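Local coordinates for protein fructose transport system repressor FruR (Pseudomonas putida, PDB 3O74) that regulates transcription in the control of metabolism, probably through sequence-specific binding to DNA, with fructose 1-phosphate as its preferred effector, at residues 172-175 and 179-182; 184-189 and 193-198. All coordinates share one frame; numbering follows the deposited sequence.

Overall arrangement
Contacts 1 and 2 follow one another in series along the chain, in one lobe of the two-lobed, periplasmic-binding-protein-like module of the LacI family. Contact 1 (172-175 with 179-182) is the turn out of helix 163-177; contact 2 (184-189 with 193-198) packs strand 183-186 against the next helix, 189-201. Their centres are about 12 Å apart, and they touch where Ile174 CD1 meets Thr198 CG2 at 3.7 Å, joining the two helices. Together they trace a helix, a parallel strand and the following helix of an alternating alpha/beta layer. Contact 2 lies nearer the chain's centre and includes residues that meet the second subunit.

Contact 1 (172-175 and 179-182); sequences QLID and GLPD
Gly179 N returns to Ile174 O at 3.1 Å, a weak hydrogen bond with an N-H...O angle of 124°. It spans five residues, one more than an alpha-helical bond, and marks the place where helix 163-177 ends and the chain turns toward strand 183-186. This is the alpha-to-beta connection of a beta-alpha-beta crossover, in which helix 163-177 links the parallel strands 152-158 and 183-186. Glycine suits the turn because Gly179 has an extended backbone with positive phi, a shape disfavoured for residues that carry a side chain. Its carbonyl faces back to the helix: Ile174 CA approaches Gly179 O at 3.6 Å in a nearly straight CA-H...O contact.

Beyond the turn, two apolar pairs press the loop onto the helix. Ile174 and Leu180 lie alongside each other with their side chains pointing the same way, Ile174 CD1 reaching Leu180 CD2 at 3.7 Å. Leu180 leaves its backbone heading away from the helix, but CG is anti to its own carbonyl carbon (chi1 -58°) and the branch at CD2 returns to the isoleucine. Both side chains also touch Arg202, so these long aliphatic residues join the helix end to the loop that carries that arginine.

Leu173, one residue back on the helix, is turned to the sheet, where it meets Ala124, Arg154 and Tyr156. Proline suits its partner position, giving an apolar ring and a restricted phi just before the strand. Pro181 also packs on Ser122, whose OG accepts the N-H of Asp182 as the chain joins the sheet. The leucine and proline side chains meet at a slant, with Leu173 CD2 against the ring carbon CG of Pro181 at 3.9 Å.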
loop_
_atom_site.group_PDB
_atom_site.type_symbol
_atom_site.label_atom_id
_atom_site.label_comp_id
_atom_site.label_asym_id
_atom_site.label_seq_id
_atom_site.Cartn_x
_atom_site.Cartn_y
_atom_site.Cartn_z
ATOM N N GLN B 172 -20.159 17.803 -3.078
ATOM C CA GLN B 172 -21.524 17.722 -3.582
ATOM C C GLN B 172 -22.503 17.574 -2.423
ATOM O O GLN B 172 -23.581 18.163 -2.429
ATOM C CB GLN B 172 -21.646 16.545 -4.553
ATOM C CG GLN B 172 -23.020 16.341 -5.166
ATOM C CD GLN B 172 -23.047 15.170 -6.138
ATOM O OE1 GLN B 172 -24.084 14.535 -6.337
ATOM N NE2 GLN B 172 -21.901 14.877 -6.743
ATOM N N LEU B 173 -22.111 16.790 -1.424
ATOM C CA LEU B 173 -22.925 16.587 -0.230
ATOM C C LEU B 173 -23.088 17.883 0.556
ATOM O O LEU B 173 -24.203 18.286 0.895
ATOM C CB LEU B 173 -22.290 15.522 0.664
ATOM C CG LEU B 173 -23.002 15.248 1.989
ATOM C CD1 LEU B 173 -24.442 14.824 1.735
ATOM C CD2 LEU B 173 -22.262 14.191 2.796
ATOM N N ILE B 174 -21.967 18.531 0.851
ATOM C CA ILE B 174 -21.981 19.792 1.583
ATOM C C ILE B 174 -22.792 20.844 0.838
ATOM O O ILE B 174 -23.602 21.554 1.435
ATOM C CB ILE B 174 -20.547 20.312 1.814
ATOM C CG1 ILE B 174 -19.830 19.431 2.836
ATOM C CG2 ILE B 174 -20.561 21.771 2.278
ATOM C CD1 ILE B 174 -18.335 19.679 2.917
ATOM N N ASP B 175 -22.576 20.935 -0.470
ATOM C CA ASP B 175 -23.312 21.885 -1.296
ATOM C C ASP B 175 -24.810 21.591 -1.281
ATOM O O ASP B 175 -25.624 22.505 -1.416
ATOM C CB ASP B 175 -22.778 21.885 -2.735
ATOM C CG ASP B 175 -21.368 22.450 -2.839
ATOM O OD1 ASP B 175 -20.801 22.851 -1.800
ATOM O OD2 ASP B 175 -20.822 22.492 -3.965
ATOM N N GLY B 179 -24.244 22.485 4.365
ATOM C CA GLY B 179 -23.301 22.322 5.457
ATOM C C GLY B 179 -22.921 20.866 5.651
ATOM O O GLY B 179 -23.321 20.004 4.866
ATOM N N LEU B 180 -22.142 20.586 6.691
ATOM C CA LEU B 180 -21.774 19.210 7.006
ATOM C C LEU B 180 -22.989 18.443 7.520
ATOM O O LEU B 180 -23.872 19.024 8.154
ATOM C CB LEU B 180 -20.673 19.168 8.065
ATOM C CG LEU B 180 -19.355 19.888 7.791
ATOM C CD1 LEU B 180 -18.459 19.805 9.016
ATOM C CD2 LEU B 180 -18.663 19.292 6.581
ATOM N N PRO B 181 -23.034 17.131 7.249
ATOM C CA PRO B 181 -24.046 16.281 7.878
ATOM C C PRO B 181 -23.624 16.019 9.318
ATOM O O PRO B 181 -22.441 16.167 9.626
ATOM C CB PRO B 181 -23.958 14.991 7.067
ATOM C CG PRO B 181 -22.515 14.921 6.649
ATOM C CD PRO B 181 -22.092 16.356 6.416
ATOM N N ASP B 182 -24.559 15.649 10.187
ATOM C CA ASP B 182 -24.203 15.342 11.564
ATOM C C ASP B 182 -23.364 14.070 11.644
ATOM O O ASP B 182 -22.550 13.910 12.551
ATOM C CB ASP B 182 -25.450 15.205 12.432
ATOM C CG ASP B 182 -26.079 16.545 12.762
ATOM O OD1 ASP B 182 -25.502 17.589 12.386
ATOM O OD2 ASP B 182 -27.149 16.551 13.404
#

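Contact 2 (184-189 and 193-198); sequences LVTTSY and QGVFDT
Gln193 opens the helical segment by giving its backbone N-H to Tyr189 O, with N to O at 3.0 Å and the donor tilted 18° from the carbonyl plane. This bond closes the first turn of helix 189-201, for which Ser188 is the N-cap. The two side chains cross at about a right angle; with CG beside the backbone N (chi1 -68°), this methylene of Gln193 lies 3.7 Å from Tyr189 CE2. The tyrosine ring packs on Leu219 of the second subunit, while Gln193 O accepts a hydrogen bond from Gln218 of that subunit.

Gly194 continues the helix, its O receiving the N-H of Thr198. Val195 faces the strand and carries the apolar core of the contact. Its two methyls meet Leu184 tip to tip, and CG2, anti to the valine's carbonyl carbon, lies 4.0 Å from both Leu184 CD2 and Thr186 CG2. A short branched residue suits a place where two methyls must meet the strand's side chains. Thr186 divides its roles: the methyl packs on Val195 while OG1 hydrogen-bonds to Thr213 OG1 on the next strand.

Phe196 packs on Leu223 and on Gln218 of the second subunit. Asp197, on a more open face, forms a salt bridge with Arg163, and Thr198 settles against Met170 and Gln171. Helix 189-201 thus lies over strand 183-186, beside helix 163-177, in the beta-alpha-beta unit that continues into strand 210-214; strands 122-128 and 210-214 run parallel to strand 183-186 on its two sides in the mixed sheet.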
loop_
_atom_site.group_PDB
_atom_site.type_symbol
_atom_site.label_atom_id
_atom_site.label_comp_id
_atom_site.label_asym_id
_atom_site.label_seq_id
_atom_site.Cartn_x
_atom_site.Cartn_y
_atom_site.Cartn_z
ATOM N N LEU B 184 -21.506 10.675 9.100
ATOM C CA LEU B 184 -21.094 10.228 7.778
ATOM C C LEU B 184 -20.415 8.867 7.819
ATOM O O LEU B 184 -19.544 8.614 8.651
ATOM C CB LEU B 184 -20.146 11.246 7.144
ATOM C CG LEU B 184 -19.503 10.802 5.829
ATOM C CD1 LEU B 184 -20.532 10.802 4.716
ATOM C CD2 LEU B 184 -18.323 11.694 5.467
ATOM N N VAL B 185 -20.823 7.995 6.903
ATOM C CA VAL B 185 -20.158 6.714 6.710
ATOM C C VAL B 185 -19.546 6.667 5.318
ATOM O O VAL B 185 -20.220 6.970 4.333
ATOM C CB VAL B 185 -21.140 5.539 6.858
ATOM C CG1 VAL B 185 -20.474 4.225 6.459
ATOM C CG2 VAL B 185 -21.670 5.465 8.278
ATOM N N THR B 186 -18.265 6.311 5.238
ATOM C CA THR B 186 -17.630 6.051 3.952
ATOM C C THR B 186 -17.410 4.550 3.807
ATOM O O THR B 186 -17.020 3.875 4.763
ATOM C CB THR B 186 -16.282 6.783 3.811
ATOM O OG1 THR B 186 -15.443 6.449 4.921
ATOM C CG2 THR B 186 -16.488 8.289 3.786
ATOM N N THR B 187 -17.662 4.029 2.613
ATOM C CA THR B 187 -17.575 2.592 2.381
ATOM C C THR B 187 -16.143 2.133 2.122
ATOM O O THR B 187 -15.895 0.946 1.911
ATOM C CB THR B 187 -18.459 2.161 1.210
ATOM O OG1 THR B 187 -17.979 2.759 -0.001
ATOM C CG2 THR B 187 -19.919 2.574 1.467
ATOM N N SER B 188 -15.206 3.073 2.137
ATOM C CA SER B 188 -13.812 2.758 1.858
ATOM C C SER B 188 -12.898 3.843 2.406
ATOM O O SER B 188 -13.201 5.036 2.303
ATOM C CB SER B 188 -13.593 2.612 0.353
ATOM O OG SER B 188 -12.217 2.437 0.058
ATOM N N TYR B 189 -11.775 3.431 2.984
ATOM C CA TYR B 189 -10.850 4.394 3.569
ATOM C C TYR B 189 -10.346 5.415 2.555
ATOM O O TYR B 189 -10.134 6.580 2.897
ATOM C CB TYR B 189 -9.661 3.703 4.244
ATOM C CG TYR B 189 -8.705 4.704 4.836
ATOM C CD1 TYR B 189 -9.030 5.389 5.999
ATOM C CD2 TYR B 189 -7.500 5.004 4.214
ATOM C CE1 TYR B 189 -8.174 6.327 6.542
ATOM C CE2 TYR B 189 -6.632 5.945 4.752
ATOM C CZ TYR B 189 -6.976 6.601 5.916
ATOM O OH TYR B 189 -6.125 7.536 6.462
ATOM N N GLN B 193 -10.331 9.609 2.660
ATOM C CA GLN B 193 -9.192 10.489 2.421
ATOM C C GLN B 193 -9.613 11.732 1.653
ATOM O O GLN B 193 -9.133 12.835 1.923
ATOM C CB GLN B 193 -8.102 9.759 1.643
ATOM C CG GLN B 193 -7.421 8.651 2.407
ATOM C CD GLN B 193 -6.265 8.061 1.629
ATOM O OE1 GLN B 193 -5.315 8.762 1.287
ATOM N NE2 GLN B 193 -6.345 6.773 1.337
ATOM N N GLY B 194 -10.505 11.545 0.685
ATOM C CA GLY B 194 -11.029 12.656 -0.084
ATOM C C GLY B 194 -11.891 13.539 0.794
ATOM O O GLY B 194 -11.870 14.765 0.678
ATOM N N VAL B 195 -12.654 12.904 1.679
ATOM C CA VAL B 195 -13.466 13.629 2.644
ATOM C C VAL B 195 -12.574 14.544 3.482
ATOM O O VAL B 195 -12.900 15.707 3.699
ATOM C CB VAL B 195 -14.242 12.666 3.562
ATOM C CG1 VAL B 195 -14.756 13.398 4.788
ATOM C CG2 VAL B 195 -15.390 11.998 2.799
ATOM N N PHE B 196 -11.443 14.018 3.943
ATOM C CA PHE B 196 -10.512 14.811 4.736
ATOM C C PHE B 196 -9.974 16.000 3.952
ATOM O O PHE B 196 -9.727 17.064 4.518
ATOM C CB PHE B 196 -9.346 13.952 5.238
ATOM C CG PHE B 196 -9.722 12.984 6.323
ATOM C CD1 PHE B 196 -10.831 13.216 7.124
ATOM C CD2 PHE B 196 -8.965 11.847 6.552
ATOM C CE1 PHE B 196 -11.186 12.328 8.131
ATOM C CE2 PHE B 196 -9.311 10.954 7.561
ATOM C CZ PHE B 196 -10.423 11.197 8.352
ATOM N N ASP B 197 -9.774 15.818 2.650
ATOM C CA ASP B 197 -9.309 16.916 1.806
ATOM C C ASP B 197 -10.333 18.037 1.790
ATOM O O ASP B 197 -9.990 19.220 1.890
ATOM C CB ASP B 197 -9.060 16.440 0.377
ATOM C CG ASP B 197 -7.813 15.598 0.253
ATOM O OD1 ASP B 197 -6.860 15.823 1.028
ATOM O OD2 ASP B 197 -7.787 14.707 -0.623
ATOM N N THR B 198 -11.597 17.656 1.661
ATOM C CA THR B 198 -12.674 18.630 1.615
ATOM C C THR B 198 -12.775 19.358 2.948
ATOM O O THR B 198 -12.875 20.581 2.989
ATOM C CB THR B 198 -14.017 17.964 1.268
ATOM O OG1 THR B 198 -13.931 17.389 -0.042
ATOM C CG2 THR B 198 -15.138 18.984 1.292
#